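Local coordinates for protein mercuric reductase (Metallosphaera sedula, PDB 4YWO) that probably reduces mercuric ion to elemental mercury with electrons from NADPH, working as an FAD-containing homodimer, at residues K40-G45 and E114-E119; E367-V372 and M393-G398; T234-K239 and I250-E255; I384-G389 and V406-A411. All blocks are in the same frame, centred on the assembly; numbering follows the deposited sequence. Where two conformers were deposited one is given.

Contact 1 (K40-G45 and E114-E119). With FAD (flavin-adenine dinucleotide), chain B.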
loop_
_atom_site.group_PDB
_atom_site.type_symbol
_atom_site.label_atom_id
_atom_site.label_comp_id
_atom_site.label_asym_id
_atom_site.label_seq_id
_atom_site.Cartn_x
_atom_site.Cartn_y
_atom_site.Cartn_z
ATOM N N LYS A 40 10.517 -35.774 8.153
ATOM C CA LYS A 40 9.537 -36.148 7.187
ATOM C C LYS A 40 8.208 -36.429 7.924
ATOM O O LYS A 40 8.014 -37.469 8.556
ATOM C CB LYS A 40 9.949 -37.369 6.422
ATOM C CG LYS A 40 8.983 -37.721 5.325
ATOM C CD LYS A 40 9.324 -39.093 4.800
ATOM C CE LYS A 40 8.268 -39.572 3.859
ATOM N NZ LYS A 40 8.787 -40.804 3.209
ATOM N N PRO A 41 7.252 -35.489 7.821
ATOM C CA PRO A 41 6.026 -35.726 8.560
ATOM C C PRO A 41 5.050 -36.558 7.856
ATOM O O PRO A 41 5.101 -36.716 6.623
ATOM C CB PRO A 41 5.423 -34.293 8.698
ATOM C CG PRO A 41 5.964 -33.538 7.513
ATOM C CD PRO A 41 7.289 -34.203 7.110
ATOM N N VAL A 42 4.060 -37.074 8.585
ATOM C CA VAL A 42 2.922 -37.666 7.977
ATOM C C VAL A 42 1.898 -36.509 7.918
ATOM O O VAL A 42 1.705 -35.807 8.901
ATOM C CB VAL A 42 2.330 -38.802 8.836
ATOM C CG1 VAL A 42 1.115 -39.343 8.147
ATOM C CG2 VAL A 42 3.354 -39.884 9.089
ATOM N N LEU A 43 1.287 -36.317 6.773
ATOM C CA LEU A 43 0.298 -35.223 6.562
ATOM C C LEU A 43 -1.004 -35.855 6.161
ATOM O O LEU A 43 -1.083 -36.623 5.135
ATOM C CB LEU A 43 0.821 -34.289 5.448
ATOM C CG LEU A 43 -0.133 -33.151 5.041
ATOM C CD1 LEU A 43 -0.349 -32.216 6.181
ATOM C CD2 LEU A 43 0.508 -32.400 3.883
ATOM N N ILE A 44 -2.038 -35.665 6.994
ATOM C CA ILE A 44 -3.280 -36.307 6.769
ATOM C C ILE A 44 -4.340 -35.290 6.515
ATOM O O ILE A 44 -4.509 -34.416 7.342
ATOM C CB ILE A 44 -3.681 -37.118 8.029
ATOM C CG1 ILE A 44 -2.596 -38.052 8.434
ATOM C CG2 ILE A 44 -5.015 -37.902 7.782
ATOM C CD1 ILE A 44 -2.653 -38.725 9.805
ATOM N N GLY A 45 -5.098 -35.356 5.426
ATOM C CA GLY A 45 -6.126 -34.449 5.181
ATOM C C GLY A 45 -7.270 -35.024 4.381
ATOM O O GLY A 45 -7.125 -36.078 3.739
ATOM N N GLU A 114 4.751 -38.024 3.935
ATOM C CA GLU A 114 3.909 -39.118 3.667
ATOM C C GLU A 114 2.496 -38.591 3.723
ATOM O O GLU A 114 2.009 -38.272 4.807
ATOM C CB GLU A 114 4.115 -40.176 4.761
ATOM C CG GLU A 114 3.119 -41.309 4.793
ATOM C CD GLU A 114 3.540 -42.347 5.829
ATOM O OE1 GLU A 114 4.645 -42.219 6.384
ATOM O OE2 GLU A 114 2.776 -43.274 6.109
ATOM N N LEU A 115 1.874 -38.475 2.573
ATOM C CA LEU A 115 0.545 -37.943 2.487
ATOM C C LEU A 115 -0.506 -39.069 2.626
ATOM O O LEU A 115 -0.490 -40.054 1.915
ATOM C CB LEU A 115 0.371 -37.261 1.169
ATOM C CG LEU A 115 -0.953 -36.658 0.854
ATOM C CD1 LEU A 115 -1.213 -35.467 1.732
ATOM C CD2 LEU A 115 -0.979 -36.272 -0.610
ATOM N N ILE A 116 -1.495 -38.862 3.469
ATOM C CA ILE A 116 -2.666 -39.741 3.565
ATOM C C ILE A 116 -3.931 -38.987 3.409
ATOM O O ILE A 116 -4.088 -37.954 4.069
ATOM C CB ILE A 116 -2.635 -40.458 4.916
ATOM C CG1 ILE A 116 -1.315 -41.192 5.146
ATOM C CG2 ILE A 116 -3.910 -41.348 5.071
ATOM C CD1 ILE A 116 -1.182 -41.743 6.523
ATOM N N GLN A 117 -4.832 -39.369 2.482
ATOM C CA GLN A 117 -6.058 -38.711 2.334
ATOM C C GLN A 117 -7.168 -39.459 3.044
ATOM O O GLN A 117 -7.461 -40.625 2.744
ATOM C CB GLN A 117 -6.363 -38.397 0.848
ATOM C CG GLN A 117 -5.394 -37.315 0.369
ATOM C CD GLN A 117 -5.514 -36.936 -1.092
ATOM O OE1 GLN A 117 -5.930 -35.812 -1.437
ATOM N NE2 GLN A 117 -5.114 -37.852 -1.966
ATOM N N GLY A 118 -7.758 -38.791 3.997
ATOM C CA GLY A 118 -8.822 -39.373 4.772
ATOM C C GLY A 118 -9.110 -38.583 6.022
ATOM O O GLY A 118 -8.359 -37.676 6.362
ATOM N N GLU A 119 -10.192 -38.955 6.725
ATOM C CA GLU A 119 -10.635 -38.312 7.958
ATOM C C GLU A 119 -9.886 -38.969 9.116
ATOM O O GLU A 119 -10.035 -40.222 9.313
ATOM C CB GLU A 119 -12.127 -38.373 8.128
ATOM C CG GLU A 119 -12.605 -37.764 9.387
ATOM C CD GLU A 119 -14.071 -37.720 9.607
ATOM O OE1 GLU A 119 -14.671 -36.684 9.245
ATOM O OE2 GLU A 119 -14.599 -38.722 10.147
HETATM P PA FAD B . -8.239 -25.181 6.655
HETATM O O1A FAD B . -7.468 -24.658 5.466
HETATM O O2A FAD B . -9.730 -25.402 6.546
HETATM O O5B FAD B . -7.558 -26.560 7.129
HETATM C C5B FAD B . -8.353 -27.725 7.342
HETATM C C4B FAD B . -8.010 -28.772 6.291
HETATM O O4B FAD B . -7.684 -30.009 6.931
HETATM C C3B FAD B . -9.185 -29.024 5.359
HETATM O O3B FAD B . -8.816 -28.722 4.011
HETATM C C2B FAD B . -9.521 -30.496 5.489
HETATM O O2B FAD B . -9.370 -31.146 4.224
HETATM C C1B FAD B . -8.535 -31.073 6.493
HETATM N N9A FAD B . -9.271 -31.636 7.652
HETATM C C8A FAD B . -10.204 -30.994 8.379
HETATM N N7A FAD B . -10.685 -31.787 9.369
HETATM C C5A FAD B . -10.051 -32.971 9.282
HETATM C C6A FAD B . -10.081 -34.256 10.020
HETATM N N6A FAD B . -10.909 -34.438 11.077
HETATM N N1A FAD B . -9.255 -35.241 9.603
HETATM C C2A FAD B . -8.427 -35.073 8.554
HETATM N N3A FAD B . -8.348 -33.935 7.840
HETATM C C4A FAD B . -9.120 -32.866 8.149
HETATM N N1 FAD B . -8.290 -14.985 5.311
HETATM C C2 FAD B . -7.443 -13.985 4.960
HETATM O O2 FAD B . -6.397 -13.823 5.626
HETATM N N3 FAD B . -7.683 -13.160 3.925
HETATM C C4 FAD B . -8.778 -13.268 3.164
HETATM O O4 FAD B . -8.973 -12.486 2.208
HETATM C C4X FAD B . -9.756 -14.337 3.481
HETATM N N5 FAD B . -10.887 -14.512 2.761
HETATM C C5X FAD B . -11.760 -15.498 3.076
HETATM C C6 FAD B . -12.916 -15.659 2.322
HETATM C C7 FAD B . -13.819 -16.669 2.637
HETATM C C7M FAD B . -15.071 -16.842 1.818
HETATM C C8 FAD B . -13.549 -17.578 3.783
HETATM C C8M FAD B . -14.529 -18.670 4.123
HETATM C C9 FAD B . -12.395 -17.420 4.540
HETATM C C9A FAD B . -11.492 -16.411 4.224
HETATM N N10 FAD B . -10.319 -16.244 4.986
HETATM C C10 FAD B . -9.433 -15.210 4.632
HETATM C "C1'" FAD B . -10.028 -17.125 6.119
HETATM C "C2'" FAD B . -8.981 -18.152 5.709
HETATM O "O2'" FAD B . -9.395 -18.801 4.501
HETATM C "C3'" FAD B . -8.780 -19.195 6.802
HETATM O "O3'" FAD B . -8.522 -18.537 8.048
HETATM C "C4'" FAD B . -7.617 -20.120 6.467
HETATM O "O4'" FAD B . -7.955 -20.919 5.328
HETATM C "C5'" FAD B . -7.285 -21.030 7.644
HETATM O "O5'" FAD B . -6.630 -22.204 7.169
HETATM P P FAD B . -6.523 -23.513 8.099
HETATM O O1P FAD B . -5.477 -24.428 7.507
HETATM O O2P FAD B . -6.405 -23.064 9.536
HETATM O O3P FAD B . -7.964 -24.203 7.904
#
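Strands 42-45 and 114-117 run side by side in the parallel sheet of the FAD-binding Rossmann-type domain, with 114-117 as the outermost strand of that sheet within the chain. The chain between them is mostly helical and carries it back to start 114-117 in the same direction. Val42, Ile44, Glu114 and Ile116 project from one face. Val42 and Glu114 lie alongside each other and point the same way. The extended Glu114 chain, with CG anti to the backbone N (chi1 169°), brings its OE1 to 3.8 Å from Val42 CG2. The other branch is used two residues further on: Val42 CG1 meets Ile116 CD1 at 3.7 Å, the two side chains crossing obliquely. Val128 and Val130 pack on this face. Leu43 and Leu115 occupy the other face, also alongside each other, and touch methyl to methyl, Leu43 CD2 to Leu115 CD1 at 4.1 Å. The backbones are joined by five hydrogen bonds. The straightest runs from Ile116 N to Leu43 O, 2.8 Å long and nearly along the C=O axis. The end of strand 42-45 and the residues just after 114-117 reach the adenine of FAD. There Gly45, which has no side chain, places its CA 3.5 Å from FAD N3A, and Gly118 O lies 3.4 Å from FAD C2A.

Contact 2 (E367-V372 and M393-G398)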
loop_
_atom_site.group_PDB
_atom_site.type_symbol
_atom_site.label_atom_id
_atom_site.label_comp_id
_atom_site.label_asym_id
_atom_site.label_seq_id
_atom_site.Cartn_x
_atom_site.Cartn_y
_atom_site.Cartn_z
ATOM N N GLU A 367 -1.055 4.948 29.937
ATOM C CA GLU A 367 -1.472 6.245 29.444
ATOM C C GLU A 367 -1.883 6.057 27.952
ATOM O O GLU A 367 -1.004 5.761 27.137
ATOM C CB GLU A 367 -0.312 7.241 29.512
ATOM C CG GLU A 367 0.114 7.654 30.935
ATOM C CD GLU A 367 0.857 8.988 30.975
ATOM O OE1 GLU A 367 1.207 9.456 32.089
ATOM O OE2 GLU A 367 1.075 9.599 29.895
ATOM N N VAL A 368 -3.164 6.253 27.644
ATOM C CA VAL A 368 -3.652 5.992 26.245
ATOM C C VAL A 368 -3.935 7.295 25.549
ATOM O O VAL A 368 -4.551 8.165 26.136
ATOM C CB VAL A 368 -4.822 5.042 26.262
ATOM C CG1 VAL A 368 -5.482 4.876 24.866
ATOM C CG2 VAL A 368 -4.428 3.700 26.772
ATOM N N GLU A 369 -3.456 7.477 24.292
ATOM C CA GLU A 369 -3.903 8.543 23.440
ATOM C C GLU A 369 -4.446 7.956 22.117
ATOM O O GLU A 369 -4.015 6.874 21.694
ATOM C CB GLU A 369 -2.825 9.544 23.162
ATOM C CG GLU A 369 -2.199 10.219 24.393
ATOM C CD GLU A 369 -1.217 11.322 24.011
ATOM O OE1 GLU A 369 0.018 11.121 24.207
ATOM O OE2 GLU A 369 -1.650 12.377 23.474
ATOM N N ALA A 370 -5.309 8.674 21.492
ATOM C CA ALA A 370 -5.822 8.253 20.185
ATOM C C ALA A 370 -6.107 9.453 19.324
ATOM O O ALA A 370 -6.534 10.528 19.847
ATOM C CB ALA A 370 -7.051 7.418 20.342
ATOM N N ARG A 371 -5.979 9.342 17.993
ATOM C CA ARG A 371 -6.330 10.406 17.091
ATOM C C ARG A 371 -6.974 9.766 15.878
ATOM O O ARG A 371 -6.614 8.628 15.450
ATOM C CB ARG A 371 -5.160 11.268 16.652
ATOM C CG ARG A 371 -4.374 12.013 17.704
ATOM C CD ARG A 371 -5.244 13.174 18.228
ATOM N NE ARG A 371 -4.515 13.944 19.267
ATOM C CZ ARG A 371 -4.402 13.616 20.528
ATOM N NH1 ARG A 371 -5.019 12.625 21.075
ATOM N NH2 ARG A 371 -3.696 14.405 21.352
ATOM N N VAL A 372 -7.844 10.537 15.261
ATOM C CA VAL A 372 -8.496 10.139 14.008
ATOM C C VAL A 372 -8.322 11.232 12.978
ATOM O O VAL A 372 -8.622 12.413 13.232
ATOM C CB VAL A 372 -10.017 9.907 14.173
ATOM C CG1 VAL A 372 -10.682 9.589 12.816
ATOM C CG2 VAL A 372 -10.333 8.854 15.209
ATOM N N MET A 393 -5.331 6.041 15.060
ATOM C CA MET A 393 -4.093 5.552 15.681
ATOM C C MET A 393 -4.221 5.589 17.180
ATOM O O MET A 393 -4.775 6.584 17.704
ATOM C CB MET A 393 -2.885 6.330 15.167
ATOM C CG MET A 393 -1.482 5.890 15.691
ATOM S SD MET A 393 -0.143 6.768 14.929
ATOM C CE MET A 393 -0.061 5.894 13.377
ATOM N N VAL A 394 -3.818 4.530 17.840
ATOM C CA VAL A 394 -3.923 4.405 19.278
ATOM C C VAL A 394 -2.563 4.154 19.885
ATOM O O VAL A 394 -1.807 3.316 19.378
ATOM C CB VAL A 394 -4.829 3.244 19.662
ATOM C CG1 VAL A 394 -4.982 3.107 21.165
ATOM C CG2 VAL A 394 -6.191 3.242 18.966
ATOM N N THR A 395 -2.181 4.936 20.923
ATOM C CA THR A 395 -0.837 4.725 21.535
ATOM C C THR A 395 -1.049 4.377 22.997
ATOM O O THR A 395 -2.036 4.763 23.595
ATOM C CB THR A 395 0.125 5.928 21.462
ATOM O OG1 THR A 395 -0.472 7.048 22.213
ATOM C CG2 THR A 395 0.365 6.371 20.002
ATOM N N MET A 396 -0.120 3.591 23.577
ATOM C CA MET A 396 -0.201 3.215 25.013
ATOM C C MET A 396 1.234 3.452 25.491
ATOM O O MET A 396 2.188 2.906 24.941
ATOM C CB MET A 396 -0.653 1.770 25.119
ATOM C CG MET A 396 -0.141 1.026 26.367
ATOM S SD MET A 396 -1.242 1.663 27.602
ATOM C CE MET A 396 -2.449 0.332 27.297
ATOM N N ASN A 397 1.377 4.345 26.475
ATOM C CA ASN A 397 2.688 4.751 26.970
ATOM C C ASN A 397 3.640 5.240 25.905
ATOM O O ASN A 397 4.851 4.987 25.932
ATOM C CB ASN A 397 3.241 3.622 27.849
ATOM C CG ASN A 397 2.481 3.571 29.122
ATOM O OD1 ASN A 397 2.057 4.634 29.557
ATOM N ND2 ASN A 397 2.140 2.372 29.634
ATOM N N GLY A 398 3.077 5.902 24.914
ATOM C CA GLY A 398 3.768 6.533 23.862
ATOM C C GLY A 398 4.146 5.592 22.701
ATOM O O GLY A 398 4.703 6.044 21.764
HETATM O O HOH W 1 0.265 7.030 24.805
#
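An antiparallel pair, strands 368-374 and 390-396, forms one edge, within the chain, of the five-stranded sheet in the dimerisation domain. Val368 sits opposite Met396 in a non-hydrogen-bonded pair. Its CB lies 3.9 Å from Thr395 O. From there the two methyls part. CG1, anti to the backbone N (chi1 173°), lies 3.7 Å from Thr395 O and crosses obliquely to Val394 CG1 at 4.1 Å. CG2 meets the bent end of Met396, with both SD and CE of that methionine 3.9 Å away. Ala361 of helix 358-362 packs on this face against Val368 and Val394. On the other face Glu369 OE2 makes a salt bridge with Arg452 and a longer one with Arg371 NH2. Arg371 leads away from strand 390-396, its NH1 held by Ala370 O. On the same face Thr395 OG1 touches Glu369 CB at 3.6 Å. Backbone hydrogen bonds pair Glu369 with Thr395 and Arg371 with Met393 in both directions. At the loop end Asn397 N gives a bond to Glu367 O. Its side chain answers, with Glu367 N donating to Asn397 OD1 at 3.2 Å from 50° above the amide plane. One water joins Glu367 O, Gly398 N and Thr395 OG1.

Contact 3 (T234-K239 and I250-E255)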
loop_
_atom_site.group_PDB
_atom_site.type_symbol
_atom_site.label_atom_id
_atom_site.label_comp_id
_atom_site.label_asym_id
_atom_site.label_seq_id
_atom_site.Cartn_x
_atom_site.Cartn_y
_atom_site.Cartn_z
ATOM N N THR A 234 -30.273 -3.500 10.538
ATOM C CA THR A 234 -29.625 -3.878 11.744
ATOM C C THR A 234 -30.679 -4.083 12.928
ATOM O O THR A 234 -31.790 -3.649 12.762
ATOM C CB THR A 234 -28.620 -2.817 12.210
ATOM O OG1 THR A 234 -29.201 -1.512 12.087
ATOM C CG2 THR A 234 -27.396 -2.871 11.296
ATOM N N GLY A 235 -30.211 -4.614 14.031
ATOM C CA GLY A 235 -31.111 -4.919 15.167
ATOM C C GLY A 235 -32.221 -5.882 14.831
ATOM O O GLY A 235 -33.318 -5.801 15.418
ATOM N N VAL A 236 -31.993 -6.778 13.893
ATOM C CA VAL A 236 -33.032 -7.731 13.472
ATOM C C VAL A 236 -32.791 -9.169 13.908
ATOM O O VAL A 236 -31.676 -9.741 13.854
ATOM C CB VAL A 236 -33.343 -7.605 11.982
ATOM C CG1 VAL A 236 -32.092 -7.785 11.125
ATOM C CG2 VAL A 236 -34.378 -8.627 11.554
ATOM N N ASN A 237 -33.898 -9.809 14.347
ATOM C CA ASN A 237 -33.908 -11.237 14.715
ATOM C C ASN A 237 -34.690 -11.988 13.732
ATOM O O ASN A 237 -35.809 -11.580 13.401
ATOM C CB ASN A 237 -34.559 -11.480 16.082
ATOM C CG ASN A 237 -33.750 -10.838 17.189
ATOM O OD1 ASN A 237 -32.637 -11.277 17.500
ATOM N ND2 ASN A 237 -34.258 -9.737 17.723
ATOM N N VAL A 238 -34.055 -12.994 13.172
ATOM C CA VAL A 238 -34.672 -13.812 12.155
ATOM C C VAL A 238 -35.420 -14.893 12.921
ATOM O O VAL A 238 -34.826 -15.589 13.647
ATOM C CB VAL A 238 -33.625 -14.436 11.208
ATOM C CG1 VAL A 238 -34.298 -15.374 10.217
ATOM C CG2 VAL A 238 -32.954 -13.286 10.448
ATOM N N LYS A 239 -36.729 -15.009 12.713
ATOM C CA LYS A 239 -37.586 -16.000 13.428
ATOM C C LYS A 239 -37.792 -17.320 12.690
ATOM O O LYS A 239 -37.855 -18.396 13.311
ATOM C CB LYS A 239 -38.944 -15.361 13.703
ATOM C CG LYS A 239 -38.825 -14.015 14.351
ATOM C CD LYS A 239 -40.083 -13.647 15.108
ATOM C CE LYS A 239 -41.259 -13.415 14.191
ATOM N NZ LYS A 239 -42.178 -12.420 14.807
ATOM N N ILE A 250 -38.519 -14.334 7.604
ATOM C CA ILE A 250 -39.450 -13.675 8.500
ATOM C C ILE A 250 -38.659 -13.214 9.706
ATOM O O ILE A 250 -37.995 -13.945 10.381
ATOM C CB ILE A 250 -40.592 -14.648 8.940
ATOM C CG1 ILE A 250 -41.385 -15.125 7.691
ATOM C CG2 ILE A 250 -41.536 -13.957 9.917
ATOM C CD1 ILE A 250 -41.988 -16.503 7.853
ATOM N N THR A 251 -38.774 -11.964 10.025
ATOM C CA THR A 251 -37.994 -11.394 11.097
ATOM C C THR A 251 -38.936 -10.603 11.954
ATOM O O THR A 251 -40.088 -10.388 11.565
ATOM C CB THR A 251 -36.919 -10.377 10.537
ATOM O OG1 THR A 251 -37.527 -9.130 10.176
ATOM C CG2 THR A 251 -36.219 -10.937 9.317
ATOM N N ASP A 252 -38.429 -10.110 13.072
ATOM C CA ASP A 252 -39.203 -9.197 13.894
ATOM C C ASP A 252 -39.277 -7.764 13.337
ATOM O O ASP A 252 -39.813 -6.887 13.985
ATOM C CB ASP A 252 -38.686 -9.216 15.347
ATOM C CG ASP A 252 -37.204 -8.745 15.491
ATOM O OD1 ASP A 252 -36.560 -8.263 14.505
ATOM O OD2 ASP A 252 -36.673 -8.875 16.619
ATOM N N LYS A 253 -38.688 -7.500 12.176
ATOM C CA LYS A 253 -38.846 -6.211 11.502
ATOM C C LYS A 253 -39.392 -6.359 10.105
ATOM O O LYS A 253 -39.017 -5.578 9.234
ATOM C CB LYS A 253 -37.481 -5.503 11.377
ATOM C CG LYS A 253 -36.807 -5.183 12.709
ATOM C CD LYS A 253 -37.584 -4.136 13.514
ATOM C CE LYS A 253 -37.133 -4.048 14.966
ATOM N NZ LYS A 253 -35.721 -3.596 15.025
ATOM N N GLY A 254 -40.198 -7.391 9.858
ATOM C CA GLY A 254 -40.813 -7.616 8.543
ATOM C C GLY A 254 -40.256 -8.806 7.806
ATOM O O GLY A 254 -39.330 -9.466 8.266
ATOM N N GLU A 255 -40.846 -9.067 6.659
ATOM C CA GLU A 255 -40.522 -10.215 5.850
ATOM C C GLU A 255 -39.621 -9.713 4.723
ATOM O O GLU A 255 -39.828 -8.659 4.174
ATOM C CB GLU A 255 -41.776 -10.866 5.298
ATOM C CG GLU A 255 -42.619 -11.492 6.398
ATOM C CD GLU A 255 -43.891 -12.139 5.899
ATOM O OE1 GLU A 255 -43.855 -12.855 4.880
ATOM O OE2 GLU A 255 -44.933 -11.923 6.543
#
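Asp252 grips Asn237 at three points. Asn237 N points at Asp252 OD1, 3.1 Å away, in an almost straight bond (177°). Asn237 ND2 donates to Asp252 OD2 at 2.8 Å. The amide and carboxylate planes stand 78° apart. Both donors come in from above the carboxylate plane, and OD2 lies in the plane of the amide. The third bond is backbone, from Asp252 N to Asn237 O. Asp252 has CG between its own backbone N and carbonyl carbon (chi1 62°), which turns the carboxylate back toward the 234-239 chain. Beside this, Val236 CG2 presses on Thr251 CB at 3.2 Å, tighter than usual van der Waals contact. Lys253 adds a weak bond from NZ to Gly235 O. These residues lie at the open end of the beta hairpin of strands 238-243 and 247-251, where Val238 and Thr251 form a non-hydrogen-bonded pair and Lys239 N donates to Ile250 O. Farther out, the bend after Thr251 sets the place of Asp252. Thr251 OG1 accepts from Lys253 N at 2.8 Å, an ST turn, and donates along a lone pair of Gly254 O at 2.6 Å. Gly235 and Val236 are tied by backbone bonds to Ser206 and Gln204.

Contact 4 (I384-G389 and V406-A411)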
loop_
_atom_site.group_PDB
_atom_site.type_symbol
_atom_site.label_atom_id
_atom_site.label_comp_id
_atom_site.label_asym_id
_atom_site.label_seq_id
_atom_site.Cartn_x
_atom_site.Cartn_y
_atom_site.Cartn_z
ATOM N N ILE A 384 -7.541 10.912 -6.241
ATOM C CA ILE A 384 -8.160 9.729 -6.836
ATOM C C ILE A 384 -9.637 9.590 -6.517
ATOM O O ILE A 384 -10.183 8.501 -6.673
ATOM C CB ILE A 384 -7.354 8.445 -6.451
ATOM C CG1 ILE A 384 -7.492 8.081 -4.959
ATOM C CG2 ILE A 384 -5.900 8.509 -6.870
ATOM C CD1 ILE A 384 -6.845 6.809 -4.450
ATOM N N ASN A 385 -10.235 10.657 -6.046
ATOM C CA ASN A 385 -11.684 10.683 -5.799
ATOM C C ASN A 385 -12.122 9.593 -4.821
ATOM O O ASN A 385 -13.091 8.843 -5.074
ATOM C CB ASN A 385 -12.440 10.544 -7.150
ATOM C CG ASN A 385 -12.375 11.802 -7.980
ATOM O OD1 ASN A 385 -11.924 12.842 -7.503
ATOM N ND2 ASN A 385 -12.832 11.728 -9.248
ATOM N N SER A 386 -11.379 9.447 -3.716
ATOM C CA SER A 386 -11.727 8.409 -2.719
ATOM C C SER A 386 -11.636 8.978 -1.339
ATOM O O SER A 386 -10.836 8.615 -0.485
ATOM C CB SER A 386 -10.820 7.182 -2.934
ATOM O OG SER A 386 -11.379 6.109 -2.149
ATOM N N ARG A 387 -12.480 9.982 -1.099
ATOM C CA ARG A 387 -12.353 10.755 0.121
ATOM C C ARG A 387 -13.065 10.130 1.337
ATOM O O ARG A 387 -12.750 10.570 2.446
ATOM C CB ARG A 387 -12.955 12.179 -0.081
ATOM C CG ARG A 387 -12.161 12.988 -1.101
ATOM C CD ARG A 387 -12.892 14.295 -1.269
ATOM N NE ARG A 387 -12.132 15.330 -1.884
ATOM C CZ ARG A 387 -11.906 15.524 -3.168
ATOM N NH1 ARG A 387 -12.240 14.591 -4.116
ATOM N NH2 ARG A 387 -11.256 16.685 -3.488
ATOM N N LEU A 388 -13.921 9.121 1.176
ATOM C CA LEU A 388 -14.571 8.477 2.289
ATOM C C LEU A 388 -13.540 7.710 3.137
ATOM O O LEU A 388 -12.636 7.064 2.559
ATOM C CB LEU A 388 -15.642 7.536 1.790
ATOM C CG LEU A 388 -16.426 6.839 2.900
ATOM C CD1 LEU A 388 -17.887 6.560 2.552
ATOM C CD2 LEU A 388 -15.758 5.560 3.350
ATOM N N GLY A 389 -13.594 7.888 4.428
ATOM C CA GLY A 389 -12.777 7.091 5.325
ATOM C C GLY A 389 -12.027 7.853 6.343
ATOM O O GLY A 389 -12.220 9.053 6.542
ATOM N N VAL A 406 -10.051 3.112 6.991
ATOM C CA VAL A 406 -10.972 2.853 5.879
ATOM C C VAL A 406 -10.483 3.806 4.784
ATOM O O VAL A 406 -10.363 5.015 4.975
ATOM C CB VAL A 406 -12.459 3.121 6.303
ATOM C CG1 VAL A 406 -13.309 3.037 5.047
ATOM C CG2 VAL A 406 -12.869 2.188 7.393
ATOM N N GLY A 407 -10.289 3.261 3.574
ATOM C CA GLY A 407 -9.895 4.084 2.449
ATOM C C GLY A 407 -9.379 3.217 1.301
ATOM O O GLY A 407 -9.314 1.970 1.391
ATOM N N GLU A 408 -9.060 3.858 0.216
ATOM C CA GLU A 408 -8.691 3.144 -1.005
ATOM C C GLU A 408 -7.358 2.399 -0.789
ATOM O O GLU A 408 -6.320 3.006 -0.515
ATOM C CB GLU A 408 -8.474 4.161 -2.157
ATOM C CG GLU A 408 -8.637 3.524 -3.500
ATOM C CD GLU A 408 -10.112 3.056 -3.738
ATOM O OE1 GLU A 408 -10.133 1.998 -4.332
ATOM O OE2 GLU A 408 -11.187 3.650 -3.251
ATOM N N ASN A 409 -7.375 1.092 -0.955
ATOM C CA ASN A 409 -6.217 0.248 -0.878
ATOM C C ASN A 409 -5.484 0.368 0.446
ATOM O O ASN A 409 -4.299 0.105 0.515
ATOM C CB ASN A 409 -5.237 0.562 -1.987
ATOM C CG ASN A 409 -5.788 0.300 -3.372
ATOM O OD1 ASN A 409 -5.510 1.120 -4.310
ATOM N ND2 ASN A 409 -6.468 -0.800 -3.557
ATOM N N VAL A 410 -6.222 0.671 1.555
ATOM C CA VAL A 410 -5.533 0.705 2.863
ATOM C C VAL A 410 -4.983 -0.674 3.249
ATOM O O VAL A 410 -4.173 -0.762 4.147
ATOM C CB VAL A 410 -6.355 1.411 3.944
ATOM C CG1 VAL A 410 -6.598 2.872 3.640
ATOM C CG2 VAL A 410 -7.670 0.701 4.268
ATOM N N ALA A 411 -5.465 -1.746 2.632
ATOM C CA ALA A 411 -4.841 -3.019 2.875
ATOM C C ALA A 411 -3.326 -3.036 2.627
ATOM O O ALA A 411 -2.613 -3.775 3.329
ATOM C CB ALA A 411 -5.441 -4.065 1.978
HETATM O O HOH W 2 -8.935 6.729 0.319
#
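The loop 384-389 and the end of strand 399-407 run in nearly opposite directions, and their backbones meet where Gly389 CA lies 3.2 Å from Val406 O in a CA-H...O contact. Gly389, without a side chain, lets the two backbones come this close. Leu388 turns back over Val406, and its CD2 meets Val406 CG1 at 3.9 Å in an oblique crossing. Helix 215-227 packs against both of these side chains. The polar centre is Ser386 and Glu408. Ser386 OG, anti to its backbone N (chi1 -168°), donates to the anti lone pair of Glu408 OE2, the one away from OE1, at 2.7 Å. OE1 is held by Gln348, so both ends of the carboxylate are fixed. The glutamate bends at chi2 (66°), and Ile384 CD1 rests against its CG at 3.9 Å. A water accepts from Glu408 N at 2.9 Å and donates to Ser386 O, bridging the two backbones. Asn385 hydrogen-bonds to Arg63 of the second subunit, and Ile384 packs on Tyr66 of that subunit. The loop begins at the Schellman motif ending helix 379-383, with Asn385 as C-prime residue, and the facing chain makes a type II turn from Gly407 to Val410 at the subunit interface of the dimerisation domain.

How the contacts relate
From the N terminus, contact 1 comes first and closes a long, largely helical excursion between neighbouring parallel strands of the FAD-binding sheet. Contact 3 follows and closes a short beta hairpin; its centre is about 45 Å from that of contact 1. Contacts 2 and 4 come last, in the dimerisation domain, on the far side of the chain's centre from contact 1. These two cross: 384-389 falls between the segments of contact 2, and 393-398 falls between those of contact 4. Both reach one antiparallel sheet, contact 2 at its edge strand and contact 4 at the loop facing the second subunit. No contact nests inside another.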